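Excretory-secretory protein 2 (Ancylostoma ceylanicum, PDB 3NSW) is a netrin-like protein secreted by a parasitic hookworm, whose molecular role is not settled but which probably modulates the immune response of the host. Local coordinates at residues A[20-25]-A[87-92]; A[28-33]-A[38-43]; A[60-65]-A[79-84]. All blocks are in the same frame, centred on the assembly; numbering follows the deposited sequence.

Contact 1: residues A[20-25]-A[87-92]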
ATOM      1  N   ASN A  20       8.566   9.270  -0.837  1.00 33.50           N
ATOM      2  CA  ASN A  20       9.396   9.644  -1.988  1.00 37.13           C
ATOM      3  C   ASN A  20       9.951   8.460  -2.762  1.00 31.01           C
ATOM      4  O   ASN A  20      10.258   8.583  -3.942  1.00 36.54           O
ATOM      5  CB  ASN A  20      10.548  10.549  -1.552  1.00 34.11           C
ATOM      6  CG  ASN A  20      10.092  11.921  -1.174  1.00 32.70           C
ATOM      7  OD1 ASN A  20       8.945  12.310  -1.417  1.00 52.01           O
ATOM      8  ND2 ASN A  20      11.004  12.699  -0.594  1.00 51.97           N
ATOM      9  N   ASP A  21      10.074   7.311  -2.101  1.00 29.55           N
ATOM     10  CA  ASP A  21      10.671   6.156  -2.737  1.00 34.57           C
ATOM     11  C   ASP A  21       9.699   5.185  -3.406  1.00 29.60           C
ATOM     12  O   ASP A  21      10.121   4.178  -3.961  1.00 27.77           O
ATOM     13  CB  ASP A  21      11.555   5.398  -1.771  1.00 36.92           C
ATOM     14  CG  ASP A  21      12.620   4.629  -2.490  1.00 40.36           C
ATOM     15  OD1 ASP A  21      13.222   5.221  -3.406  1.00 35.75           O
ATOM     16  OD2 ASP A  21      12.811   3.439  -2.195  1.00 30.90           O
ATOM     17  N   VAL A  22       8.411   5.494  -3.358  1.00 26.40           N
ATOM     18  CA  VAL A  22       7.419   4.682  -4.069  1.00 24.03           C
ATOM     19  C   VAL A  22       6.841   5.448  -5.256  1.00 24.98           C
ATOM     20  O   VAL A  22       7.046   6.654  -5.378  1.00 25.26           O
ATOM     21  CB  VAL A  22       6.323   4.116  -3.115  1.00 26.30           C
ATOM     22  CG1 VAL A  22       6.957   3.162  -2.100  1.00 25.56           C
ATOM     23  CG2 VAL A  22       5.549   5.233  -2.398  1.00 23.23           C
ATOM     24  N   GLU A  23       6.151   4.746  -6.148  1.00 22.96           N
ATOM     25  CA  GLU A  23       5.521   5.405  -7.284  1.00 20.52           C
ATOM     26  C   GLU A  23       4.099   5.877  -6.951  1.00 26.34           C
ATOM     27  O   GLU A  23       3.687   6.956  -7.381  1.00 25.97           O
ATOM     28  CB  GLU A  23       5.507   4.490  -8.505  1.00 25.81           C
ATOM     29  CG  GLU A  23       5.140   5.203  -9.801  1.00 35.15           C
ATOM     30  CD  GLU A  23       5.983   6.446 -10.062  1.00 44.39           C
ATOM     31  OE1 GLU A  23       7.224   6.400  -9.884  1.00 33.75           O
ATOM     32  OE2 GLU A  23       5.397   7.477 -10.447  1.00 41.57           O
ATOM     33  N   THR A  24       3.355   5.073  -6.202  1.00 23.71           N
ATOM     34  CA  THR A  24       2.013   5.477  -5.776  1.00 19.26           C
ATOM     35  C   THR A  24       1.773   5.122  -4.314  1.00 22.38           C
ATOM     36  O   THR A  24       2.325   4.150  -3.790  1.00 22.68           O
ATOM     37  CB  THR A  24       0.881   4.842  -6.626  1.00 27.85           C
ATOM     38  OG1 THR A  24       0.903   3.417  -6.489  1.00 27.21           O
ATOM     39  CG2 THR A  24       0.981   5.241  -8.108  1.00 31.23           C
ATOM     40  N   VAL A  25       0.938   5.917  -3.669  1.00 17.78           N
ATOM     41  CA  VAL A  25       0.478   5.622  -2.321  1.00 16.77           C
ATOM     42  C   VAL A  25      -1.047   5.612  -2.397  1.00 19.04           C
ATOM     43  O   VAL A  25      -1.653   6.567  -2.883  1.00 20.13           O
ATOM     44  CB  VAL A  25       0.920   6.685  -1.308  1.00 18.23           C
ATOM     45  CG1 VAL A  25       0.531   6.246   0.091  1.00 18.39           C
ATOM     46  CG2 VAL A  25       2.447   6.912  -1.389  1.00 20.61           C
ATOM     47  N   ASP A  87       8.189  -3.747  -3.700  1.00 19.99           N
ATOM     48  CA  ASP A  87       8.838  -2.971  -2.629  1.00 20.03           C
ATOM     49  C   ASP A  87       7.838  -2.095  -1.885  1.00 23.09           C
ATOM     50  O   ASP A  87       8.038  -0.875  -1.741  1.00 21.25           O
ATOM     51  CB  ASP A  87       9.973  -2.102  -3.187  1.00 26.20           C
ATOM     52  CG  ASP A  87      11.219  -2.897  -3.521  1.00 38.82           C
ATOM     53  OD1 ASP A  87      11.499  -3.926  -2.862  1.00 36.14           O
ATOM     54  OD2 ASP A  87      11.939  -2.472  -4.449  1.00 41.34           O
ATOM     55  N   CYS A  88       6.758  -2.719  -1.414  1.00 18.93           N
ATOM     56  CA  CYS A  88       5.658  -1.975  -0.863  1.00 16.98           C
ATOM     57  C   CYS A  88       5.825  -1.779   0.633  1.00 16.90           C
ATOM     58  O   CYS A  88       6.452  -2.601   1.323  1.00 20.72           O
ATOM     59  CB  CYS A  88       4.324  -2.698  -1.144  1.00 21.03           C
ATOM     60  SG  CYS A  88       3.954  -2.940  -2.902  1.00 24.09           S
ATOM     61  N   PHE A  89       5.278  -0.665   1.120  1.00 18.00           N
ATOM     62  CA  PHE A  89       5.035  -0.495   2.545  1.00 16.20           C
ATOM     63  C   PHE A  89       3.528  -0.479   2.847  1.00 15.61           C
ATOM     64  O   PHE A  89       2.710  -0.109   1.992  1.00 17.09           O
ATOM     65  CB  PHE A  89       5.751   0.751   3.120  1.00 20.94           C
ATOM     66  CG  PHE A  89       5.184   2.088   2.665  1.00 20.24           C
ATOM     67  CD1 PHE A  89       3.964   2.576   3.172  1.00 21.64           C
ATOM     68  CD2 PHE A  89       5.882   2.866   1.749  1.00 21.57           C
ATOM     69  CE1 PHE A  89       3.451   3.814   2.757  1.00 24.71           C
ATOM     70  CE2 PHE A  89       5.389   4.101   1.331  1.00 23.99           C
ATOM     71  CZ  PHE A  89       4.169   4.580   1.832  1.00 26.06           C
ATOM     72  N   VAL A  90       3.175  -0.901   4.056  1.00 18.25           N
ATOM     73  CA  VAL A  90       1.764  -1.032   4.453  1.00 18.38           C
ATOM     74  C   VAL A  90       1.583  -0.467   5.859  1.00 16.73           C
ATOM     75  O   VAL A  90       2.395  -0.733   6.746  1.00 21.56           O
ATOM     76  CB  VAL A  90       1.320  -2.524   4.468  1.00 21.11           C
ATOM     77  CG1 VAL A  90      -0.204  -2.617   4.661  1.00 24.68           C
ATOM     78  CG2 VAL A  90       1.738  -3.234   3.185  1.00 22.59           C
ATOM     79  N   LYS A  91       0.512   0.295   6.058  1.00 16.93           N
ATOM     80  CA  LYS A  91       0.174   0.867   7.357  1.00 18.48           C
ATOM     81  C   LYS A  91      -1.343   0.809   7.528  1.00 19.76           C
ATOM     82  O   LYS A  91      -2.086   1.113   6.601  1.00 17.80           O
ATOM     83  CB  LYS A  91       0.656   2.323   7.429  1.00 18.87           C
ATOM     84  CG  LYS A  91       0.009   3.175   8.539  1.00 28.64           C
ATOM     85  CD  LYS A  91       0.874   3.273   9.792  1.00 33.61           C
ATOM     86  CE  LYS A  91       0.113   4.014  10.891  1.00 40.56           C
ATOM     87  NZ  LYS A  91       0.978   4.547  11.966  1.00 43.76           N
ATOM     88  N   LEU A  92      -1.798   0.377   8.702  1.00 18.88           N
ATOM     89  CA  LEU A  92      -3.228   0.367   9.007  1.00 23.49           C
ATOM     90  C   LEU A  92      -3.797   1.769   8.872  1.00 24.19           C
ATOM     91  O   LEU A  92      -3.315   2.702   9.511  1.00 24.48           O
ATOM     92  CB  LEU A  92      -3.460  -0.137  10.440  1.00 26.57           C
ATOM     93  CG  LEU A  92      -4.875  -0.586  10.785  1.00 35.82           C
ATOM     94  CD1 LEU A  92      -5.168  -1.893  10.068  1.00 28.94           C
ATOM     95  CD2 LEU A  92      -5.017  -0.744  12.291  1.00 39.13           C
TER
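Phe89, on strand 88-92, presents the CE2 side of its ring to both methyls of Val22: CG1 and CG2 each come within 3.9 Å of Phe89 CE2. The two side chains cross at about a right angle, and CG1 approaches the ring obliquely. The ring gets there because CG of Phe89 sits between its backbone N and carbonyl carbon (chi1 70°), which swings its far end toward segment 20-25. Val25 adds a second, looser touch, also oblique, its CG2 lying 4.3 Å from Phe89 CZ.

Contact with the backbone is slight: Val22 CG1 stands 4.2 Å from the carbonyl oxygen Asp87 O. The CA atoms of Val22 and Cys88 are 7.6 Å apart, so the segments meet through side chains and do not pair as strands.

Charge lies at the margin. The carboxylate oxygens Asp21 OD2 and Asp87 OD2 are 6.4 Å apart, and Lys82 probably offsets their repulsion, since it forms a salt bridge with Asp21 and a long, weak ion pair with Asp87. Strand 75-82 lies between the two strands in the sheet, and Glu23 and Thr24 both face its Cys81 in a classic beta bulge.

Three buried hydrocarbon side chains and just 144 Å² of buried surface imply a dispersive, hydrophobic attraction that ties the start of strand 24-33 to strand 88-92 across their common neighbour.

Contact 2: residues A[28-33]-A[38-43]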
ATOM      1  N   VAL A  28      -6.569   1.509   0.461  1.00 16.04           N
ATOM      2  CA  VAL A  28      -7.121   0.244  -0.033  1.00 16.10           C
ATOM      3  C   VAL A  28      -7.848  -0.532   1.064  1.00 15.77           C
ATOM      4  O   VAL A  28      -7.618  -0.300   2.251  1.00 17.44           O
ATOM      5  CB  VAL A  28      -6.011  -0.674  -0.623  1.00 16.42           C
ATOM      6  CG1 VAL A  28      -5.270   0.019  -1.787  1.00 20.54           C
ATOM      7  CG2 VAL A  28      -5.021  -1.109   0.453  1.00 14.30           C
ATOM      8  N   THR A  29      -8.739  -1.437   0.662  1.00 15.41           N
ATOM      9  CA  THR A  29      -9.240  -2.456   1.570  1.00 19.75           C
ATOM     10  C   THR A  29      -8.785  -3.801   1.037  1.00 17.84           C
ATOM     11  O   THR A  29      -8.876  -4.065  -0.169  1.00 17.73           O
ATOM     12  CB  THR A  29     -10.774  -2.464   1.645  1.00 14.84           C
ATOM     13  OG1 THR A  29     -11.246  -1.161   2.006  1.00 22.79           O
ATOM     14  CG2 THR A  29     -11.245  -3.482   2.721  1.00 16.33           C
ATOM     15  N   VAL A  30      -8.281  -4.648   1.932  1.00 17.51           N
ATOM     16  CA  VAL A  30      -8.005  -6.050   1.582  1.00 20.43           C
ATOM     17  C   VAL A  30      -9.344  -6.778   1.568  1.00 24.73           C
ATOM     18  O   VAL A  30     -10.052  -6.808   2.581  1.00 28.57           O
ATOM     19  CB  VAL A  30      -7.019  -6.712   2.581  1.00 25.44           C
ATOM     20  CG1 VAL A  30      -6.866  -8.222   2.313  1.00 23.03           C
ATOM     21  CG2 VAL A  30      -5.676  -6.025   2.529  1.00 24.71           C
ATOM     22  N   THR A  31      -9.702  -7.358   0.425  1.00 20.93           N
ATOM     23  CA  THR A  31     -11.046  -7.943   0.255  1.00 23.99           C
ATOM     24  C   THR A  31     -11.027  -9.464   0.248  1.00 29.74           C
ATOM     25  O   THR A  31     -12.072 -10.108   0.108  1.00 31.68           O
ATOM     26  CB  THR A  31     -11.710  -7.476  -1.044  1.00 28.96           C
ATOM     27  OG1 THR A  31     -10.926  -7.922  -2.160  1.00 29.02           O
ATOM     28  CG2 THR A  31     -11.842  -5.960  -1.062  1.00 26.88           C
ATOM     29  N   GLY A  32      -9.833 -10.034   0.392  1.00 28.20           N
ATOM     30  CA  GLY A  32      -9.662 -11.481   0.337  1.00 32.03           C
ATOM     31  C   GLY A  32      -8.242 -11.847  -0.050  1.00 31.34           C
ATOM     32  O   GLY A  32      -7.395 -10.977  -0.258  1.00 25.58           O
ATOM     33  N   LYS A  33      -7.972 -13.144  -0.134  1.00 32.90           N
ATOM     34  CA  LYS A  33      -6.636 -13.601  -0.491  1.00 39.50           C
ATOM     35  C   LYS A  33      -6.709 -14.851  -1.345  1.00 45.65           C
ATOM     36  O   LYS A  33      -7.345 -15.835  -0.963  1.00 45.23           O
ATOM     37  CB  LYS A  33      -5.773 -13.844   0.762  1.00 39.79           C
ATOM     38  CG  LYS A  33      -4.354 -14.309   0.432  1.00 58.10           C
ATOM     39  CD  LYS A  33      -3.368 -14.157   1.577  1.00 66.90           C
ATOM     40  CE  LYS A  33      -1.944 -14.333   1.060  1.00 59.87           C
ATOM     41  NZ  LYS A  33      -0.911 -14.231   2.124  1.00 64.53           N
ATOM     42  N   TYR A  38      -2.923 -10.982  -1.918  1.00 20.17           N
ATOM     43  CA  TYR A  38      -4.087 -10.339  -1.341  1.00 20.86           C
ATOM     44  C   TYR A  38      -4.865  -9.661  -2.459  1.00 23.64           C
ATOM     45  O   TYR A  38      -4.267  -9.076  -3.366  1.00 25.10           O
ATOM     46  CB  TYR A  38      -3.643  -9.292  -0.315  1.00 19.41           C
ATOM     47  CG  TYR A  38      -2.950  -9.864   0.898  1.00 24.28           C
ATOM     48  CD1 TYR A  38      -3.692 -10.374   1.969  1.00 22.08           C
ATOM     49  CD2 TYR A  38      -1.546  -9.900   0.982  1.00 23.33           C
ATOM     50  CE1 TYR A  38      -3.069 -10.892   3.085  1.00 29.10           C
ATOM     51  CE2 TYR A  38      -0.911 -10.436   2.101  1.00 28.97           C
ATOM     52  CZ  TYR A  38      -1.680 -10.916   3.150  1.00 29.02           C
ATOM     53  OH  TYR A  38      -1.083 -11.442   4.265  1.00 30.57           O
ATOM     54  N   ASN A  39      -6.194  -9.745  -2.394  1.00 20.96           N
ATOM     55  CA  ASN A  39      -7.079  -8.980  -3.261  1.00 18.98           C
ATOM     56  C   ASN A  39      -7.344  -7.620  -2.640  1.00 16.91           C
ATOM     57  O   ASN A  39      -7.552  -7.509  -1.422  1.00 22.81           O
ATOM     58  CB  ASN A  39      -8.419  -9.704  -3.466  1.00 21.10           C
ATOM     59  CG  ASN A  39      -8.286 -10.999  -4.248  1.00 34.14           C
ATOM     60  OD1 ASN A  39      -8.909 -12.002  -3.898  1.00 47.88           O
ATOM     61  ND2 ASN A  39      -7.499 -10.983  -5.316  1.00 29.42           N
ATOM     62  N   LEU A  40      -7.338  -6.591  -3.483  1.00 18.66           N
ATOM     63  CA  LEU A  40      -7.462  -5.199  -3.047  1.00 17.02           C
ATOM     64  C   LEU A  40      -8.585  -4.451  -3.755  1.00 19.45           C
ATOM     65  O   LEU A  40      -8.817  -4.625  -4.968  1.00 23.63           O
ATOM     66  CB  LEU A  40      -6.163  -4.430  -3.337  1.00 20.07           C
ATOM     67  CG  LEU A  40      -4.858  -5.010  -2.802  1.00 19.39           C
ATOM     68  CD1 LEU A  40      -3.675  -4.181  -3.298  1.00 24.35           C
ATOM     69  CD2 LEU A  40      -4.895  -5.051  -1.278  1.00 19.85           C
ATOM     70  N   GLN A  41      -9.274  -3.624  -2.979  1.00 19.31           N
ATOM     71  CA  GLN A  41     -10.143  -2.589  -3.508  1.00 20.05           C
ATOM     72  C   GLN A  41      -9.435  -1.260  -3.295  1.00 19.04           C
ATOM     73  O   GLN A  41      -9.023  -0.944  -2.182  1.00 19.42           O
ATOM     74  CB  GLN A  41     -11.493  -2.586  -2.773  1.00 26.13           C
ATOM     75  CG  GLN A  41     -12.334  -1.327  -2.977  1.00 35.87           C
ATOM     76  CD  GLN A  41     -13.089  -1.320  -4.299  1.00 39.62           C
ATOM     77  OE1 GLN A  41     -13.774  -2.280  -4.640  1.00 40.03           O
ATOM     78  NE2 GLN A  41     -12.966  -0.228  -5.047  1.00 39.10           N
ATOM     79  N   TYR A  42      -9.296  -0.484  -4.361  1.00 16.41           N
ATOM     80  CA  TYR A  42      -8.676   0.840  -4.267  1.00 16.65           C
ATOM     81  C   TYR A  42      -9.744   1.907  -4.093  1.00 21.25           C
ATOM     82  O   TYR A  42     -10.708   1.958  -4.855  1.00 27.16           O
ATOM     83  CB  TYR A  42      -7.886   1.140  -5.545  1.00 17.87           C
ATOM     84  CG  TYR A  42      -6.558   0.440  -5.592  1.00 17.35           C
ATOM     85  CD1 TYR A  42      -5.386   1.115  -5.251  1.00 18.67           C
ATOM     86  CD2 TYR A  42      -6.470  -0.901  -5.974  1.00 25.56           C
ATOM     87  CE1 TYR A  42      -4.152   0.471  -5.287  1.00 20.24           C
ATOM     88  CE2 TYR A  42      -5.249  -1.555  -6.009  1.00 27.14           C
ATOM     89  CZ  TYR A  42      -4.097  -0.864  -5.676  1.00 25.91           C
ATOM     90  OH  TYR A  42      -2.896  -1.510  -5.719  1.00 24.56           O
ATOM     91  N   TRP A  43      -9.547   2.773  -3.105  1.00 17.58           N
ATOM     92  CA  TRP A  43     -10.468   3.873  -2.842  1.00 18.18           C
ATOM     93  C   TRP A  43      -9.947   5.194  -3.368  1.00 24.68           C
ATOM     94  O   TRP A  43     -10.729   6.035  -3.819  1.00 23.14           O
ATOM     95  CB  TRP A  43     -10.744   3.998  -1.342  1.00 18.87           C
ATOM     96  CG  TRP A  43     -11.355   2.766  -0.752  1.00 21.92           C
ATOM     97  CD1 TRP A  43     -10.762   1.893   0.121  1.00 26.53           C
ATOM     98  CD2 TRP A  43     -12.676   2.258  -0.997  1.00 24.43           C
ATOM     99  NE1 TRP A  43     -11.636   0.879   0.438  1.00 22.82           N
ATOM    100  CE2 TRP A  43     -12.816   1.077  -0.228  1.00 22.12           C
ATOM    101  CE3 TRP A  43     -13.754   2.689  -1.780  1.00 25.22           C
ATOM    102  CZ2 TRP A  43     -13.995   0.316  -0.222  1.00 24.19           C
ATOM    103  CZ3 TRP A  43     -14.934   1.929  -1.775  1.00 32.97           C
ATOM    104  CH2 TRP A  43     -15.039   0.756  -1.000  1.00 27.34           C
TER
HETATM  105  O   HOH W   1      -9.753  -7.172  -5.327  1.00 35.93           O
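Lys33 lies obliquely across the ring of Tyr38 at the turn end of this antiparallel hairpin. Its chain leaves with CG anti to the backbone N (chi1 -179°) and stays extended, which lays CD over one ring face, 3.9 Å from the Tyr38 centroid, as a CH-pi contact. NZ then makes an off-centre cation-pi contact with the same ring, 33° from the normal. Val30 CG1 approaches that ring obliquely at CD1, while Tyr38 OH is hydrogen-bonded to the backbone N of Leu71.

Farther along the same face of the sheet, Val28 and Tyr42 point the same way, side by side. Val28 CG1 sits over a face of the Tyr42 ring, 3.9 Å from its centroid, and Trp56 meets that ring edge-to-face. Between Tyr38 and Tyr42 along the strand, Leu40 packs on Val30, its CD2 lying 4.0 Å from Val30 CG2.

Thr29, on the opposite face, receives the indole edge of Trp43. NE1 donates to Thr29 OG1 over 2.6 Å, almost straight at 175°, with the oxygen in the indole plane; Asp76 also bonds this hydroxyl. Gln41 CG lies over a face of the same indole. Thr31 OG1 packs 3.3 Å from Asn39 CB, and a water donates to Leu40 O.

Beneath the side chains, Thr29 and Gln41 exchange two backbone bonds in a hydrogen-bonded pair, and Thr31 N donates to Asn39 O. Strands 24-33 and 37-45 are thus neighbours in the sheet of the netrin-like fold. The chemistry is divided: the Val28, Leu40 and Tyr42 face packs aliphatic and aromatic groups and ends, at the turn, in the Lys33-Tyr38 cation-pi contact, whereas a short, directional indole-hydroxyl bond to Thr29 fixes the rotation of Trp43.

Contact 3: residues A[60-65]-A[79-84]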
ATOM      1  N   GLY A  60      -7.125  -4.568  -7.539  1.00 22.35           N
ATOM      2  CA  GLY A  60      -5.752  -5.027  -7.802  1.00 19.20           C
ATOM      3  C   GLY A  60      -5.377  -6.121  -6.829  1.00 23.41           C
ATOM      4  O   GLY A  60      -6.225  -6.605  -6.077  1.00 21.60           O
ATOM      5  N   THR A  61      -4.104  -6.505  -6.846  1.00 23.56           N
ATOM      6  CA  THR A  61      -3.609  -7.566  -5.979  1.00 22.00           C
ATOM      7  C   THR A  61      -2.235  -7.187  -5.451  1.00 21.72           C
ATOM      8  O   THR A  61      -1.519  -6.366  -6.045  1.00 21.75           O
ATOM      9  CB  THR A  61      -3.475  -8.914  -6.724  1.00 25.30           C
ATOM     10  OG1 THR A  61      -2.600  -8.742  -7.844  1.00 27.20           O
ATOM     11  CG2 THR A  61      -4.829  -9.431  -7.207  1.00 27.10           C
ATOM     12  N   LEU A  62      -1.886  -7.765  -4.311  1.00 20.09           N
ATOM     13  CA  LEU A  62      -0.577  -7.550  -3.706  1.00 19.68           C
ATOM     14  C   LEU A  62       0.057  -8.899  -3.402  1.00 23.37           C
ATOM     15  O   LEU A  62      -0.417  -9.632  -2.538  1.00 22.72           O
ATOM     16  CB  LEU A  62      -0.724  -6.731  -2.411  1.00 17.90           C
ATOM     17  CG  LEU A  62       0.560  -6.488  -1.606  1.00 21.29           C
ATOM     18  CD1 LEU A  62       1.530  -5.612  -2.400  1.00 23.72           C
ATOM     19  CD2 LEU A  62       0.209  -5.850  -0.252  1.00 27.39           C
ATOM     20  N   ARG A  63       1.134  -9.228  -4.115  1.00 22.02           N
ATOM     21  CA  ARG A  63       1.840 -10.485  -3.897  1.00 21.82           C
ATOM     22  C   ARG A  63       2.757 -10.410  -2.672  1.00 23.61           C
ATOM     23  O   ARG A  63       3.390  -9.382  -2.433  1.00 26.59           O
ATOM     24  CB  ARG A  63       2.640 -10.831  -5.153  1.00 20.29           C
ATOM     25  CG  ARG A  63       3.417 -12.126  -5.061  1.00 18.98           C
ATOM     26  CD  ARG A  63       3.865 -12.570  -6.437  1.00 21.54           C
ATOM     27  NE  ARG A  63       5.062 -13.391  -6.331  1.00 20.42           N
ATOM     28  CZ  ARG A  63       5.722 -13.916  -7.356  1.00 24.96           C
ATOM     29  NH1 ARG A  63       5.316 -13.717  -8.602  1.00 25.12           N
ATOM     30  NH2 ARG A  63       6.814 -14.618  -7.128  1.00 25.18           N
ATOM     31  N   ASP A  64       2.827 -11.499  -1.904  1.00 22.39           N
ATOM     32  CA  ASP A  64       3.737 -11.590  -0.752  1.00 27.36           C
ATOM     33  C   ASP A  64       4.471 -12.923  -0.772  1.00 27.34           C
ATOM     34  O   ASP A  64       3.872 -13.974  -0.524  1.00 28.40           O
ATOM     35  CB  ASP A  64       2.996 -11.396   0.588  1.00 28.72           C
ATOM     36  CG  ASP A  64       3.918 -11.541   1.814  1.00 35.83           C
ATOM     37  OD1 ASP A  64       5.157 -11.470   1.677  1.00 29.65           O
ATOM     38  OD2 ASP A  64       3.400 -11.724   2.936  1.00 36.45           O
ATOM     39  N   ASP A  65       5.769 -12.861  -1.056  1.00 29.56           N
ATOM     40  CA  ASP A  65       6.626 -14.045  -1.143  1.00 27.29           C
ATOM     41  C   ASP A  65       7.314 -14.401   0.182  1.00 28.38           C
ATOM     42  O   ASP A  65       7.982 -15.435   0.277  1.00 34.09           O
ATOM     43  CB  ASP A  65       7.712 -13.802  -2.195  1.00 26.09           C
ATOM     44  CG  ASP A  65       7.229 -14.042  -3.616  1.00 33.17           C
ATOM     45  OD1 ASP A  65       6.045 -14.384  -3.825  1.00 27.85           O
ATOM     46  OD2 ASP A  65       8.048 -13.880  -4.538  1.00 27.27           O
ATOM     47  N   LEU A  79      -1.180   1.883   1.331  1.00 15.51           N
ATOM     48  CA  LEU A  79      -0.275   0.978   0.633  1.00 13.84           C
ATOM     49  C   LEU A  79       0.584   1.807  -0.294  1.00 17.22           C
ATOM     50  O   LEU A  79       0.053   2.444  -1.204  1.00 19.18           O
ATOM     51  CB  LEU A  79      -1.091  -0.024  -0.196  1.00 13.28           C
ATOM     52  CG  LEU A  79      -0.286  -0.978  -1.097  1.00 15.57           C
ATOM     53  CD1 LEU A  79       0.572  -1.951  -0.251  1.00 19.08           C
ATOM     54  CD2 LEU A  79      -1.204  -1.736  -2.058  1.00 21.63           C
ATOM     55  N   GLY A  80       1.900   1.812  -0.055  1.00 16.43           N
ATOM     56  CA  GLY A  80       2.828   2.585  -0.892  1.00 17.74           C
ATOM     57  C   GLY A  80       3.614   1.602  -1.725  1.00 20.91           C
ATOM     58  O   GLY A  80       4.216   0.699  -1.168  1.00 20.55           O
ATOM     59  N   CYS A  81       3.599   1.739  -3.047  1.00 18.07           N
ATOM     60  CA  CYS A  81       4.264   0.725  -3.888  1.00 20.95           C
ATOM     61  C   CYS A  81       5.074   1.312  -5.037  1.00 18.73           C
ATOM     62  O   CYS A  81       4.697   2.319  -5.604  1.00 17.91           O
ATOM     63  CB  CYS A  81       3.257  -0.281  -4.462  1.00 29.53           C
ATOM     64  SG  CYS A  81       2.515  -1.468  -3.281  1.00 28.22           S
ATOM     65  N   LYS A  82       6.186   0.662  -5.387  1.00 19.67           N
ATOM     66  CA  LYS A  82       6.813   0.935  -6.687  1.00 19.79           C
ATOM     67  C   LYS A  82       5.967   0.247  -7.761  1.00 19.72           C
ATOM     68  O   LYS A  82       5.141  -0.612  -7.448  1.00 22.66           O
ATOM     69  CB  LYS A  82       8.268   0.437  -6.726  1.00 19.26           C
ATOM     70  CG  LYS A  82       9.147   1.119  -5.714  1.00 20.96           C
ATOM     71  CD  LYS A  82      10.585   0.604  -5.803  1.00 17.76           C
ATOM     72  CE  LYS A  82      11.512   1.441  -4.948  1.00 35.92           C
ATOM     73  NZ  LYS A  82      11.242   1.298  -3.501  1.00 35.24           N
ATOM     74  N   SER A  83       6.173   0.617  -9.019  1.00 24.84           N
ATOM     75  CA  SER A  83       5.398   0.044 -10.129  1.00 30.37           C
ATOM     76  C   SER A  83       5.356  -1.486 -10.099  1.00 30.90           C
ATOM     77  O   SER A  83       6.349  -2.131  -9.770  1.00 29.86           O
ATOM     78  CB  SER A  83       5.941   0.553 -11.469  1.00 35.53           C
ATOM     79  OG  SER A  83       5.801   1.961 -11.546  1.00 52.02           O
ATOM     80  N   GLY A  84       4.194  -2.056 -10.412  1.00 29.24           N
ATOM     81  CA  GLY A  84       3.985  -3.501 -10.337  1.00 33.17           C
ATOM     82  C   GLY A  84       3.697  -4.013  -8.937  1.00 31.93           C
ATOM     83  O   GLY A  84       3.704  -5.232  -8.697  1.00 30.81           O
TER
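Leu62 reaches across to Leu79 and Cys81 from strand 59-63, an outermost strand of the sheet. Its CB points toward segment 79-84 but meets none of its atoms closely. CG stands anti to the backbone N (chi1 176°), and chi2 then turns the two methyls to different partners. CD2 comes 3.9 Å from Leu79 CD1. CD1 takes the other direction and lies 4.3 Å from Cys81 SG, a loose touch on the sulfur.

Leu79 has nearly the same torsions as Leu62 (chi1 175°), and the two side chains slide past each other in opposite directions, meeting methyl to methyl. The strands themselves stay apart: the closest CA atoms, those of Leu62 and Gly84, are 9.0 Å from each other. In the sheet, strands 37-45 and 24-33 come between 59-63 and 75-82. Its curvature, consistent with the beta-barrel of netrin-like and TIMP-like domains, brings these distant strands face to face across the interior. Leu40 touches both leucines from strand 37-45, and Cys88, the disulfide partner of Cys81, packs on both from strand 88-92.

Beyond Leu62 the chain becomes polar. Arg63 grips Asp65 side-on, NE reaching OD1 at 2.9 Å and NH2 reaching OD2 at 3.0 Å. Arg36 adds a second salt bridge to Asp65 OD1, so the one carboxylate is shared by two guanidinium groups.

Contacts 1 and 3 lie closest, with centres about 9 Å apart, and are covalently joined: Cys88 SG of contact 1 and Cys81 SG of contact 3 form a 2.1 Å disulfide. Thr24 O and Cys81 N, 2.8 Å apart, probably add a backbone hydrogen bond. Contacts 2 and 3, about 11 Å between centres, meet where the neighbouring strands 37-45 and 59-63 pair; there Tyr38 O and Leu62 N lie 2.9 Å apart, a probable hydrogen bond. Contacts 1 and 2 are about 15 Å apart between centres and both use strand 24-33, on which their segments are close in sequence. Contact 2 is thus sheet pairing, whereas contacts 1 and 3 join strands that are not neighbours in the sheet.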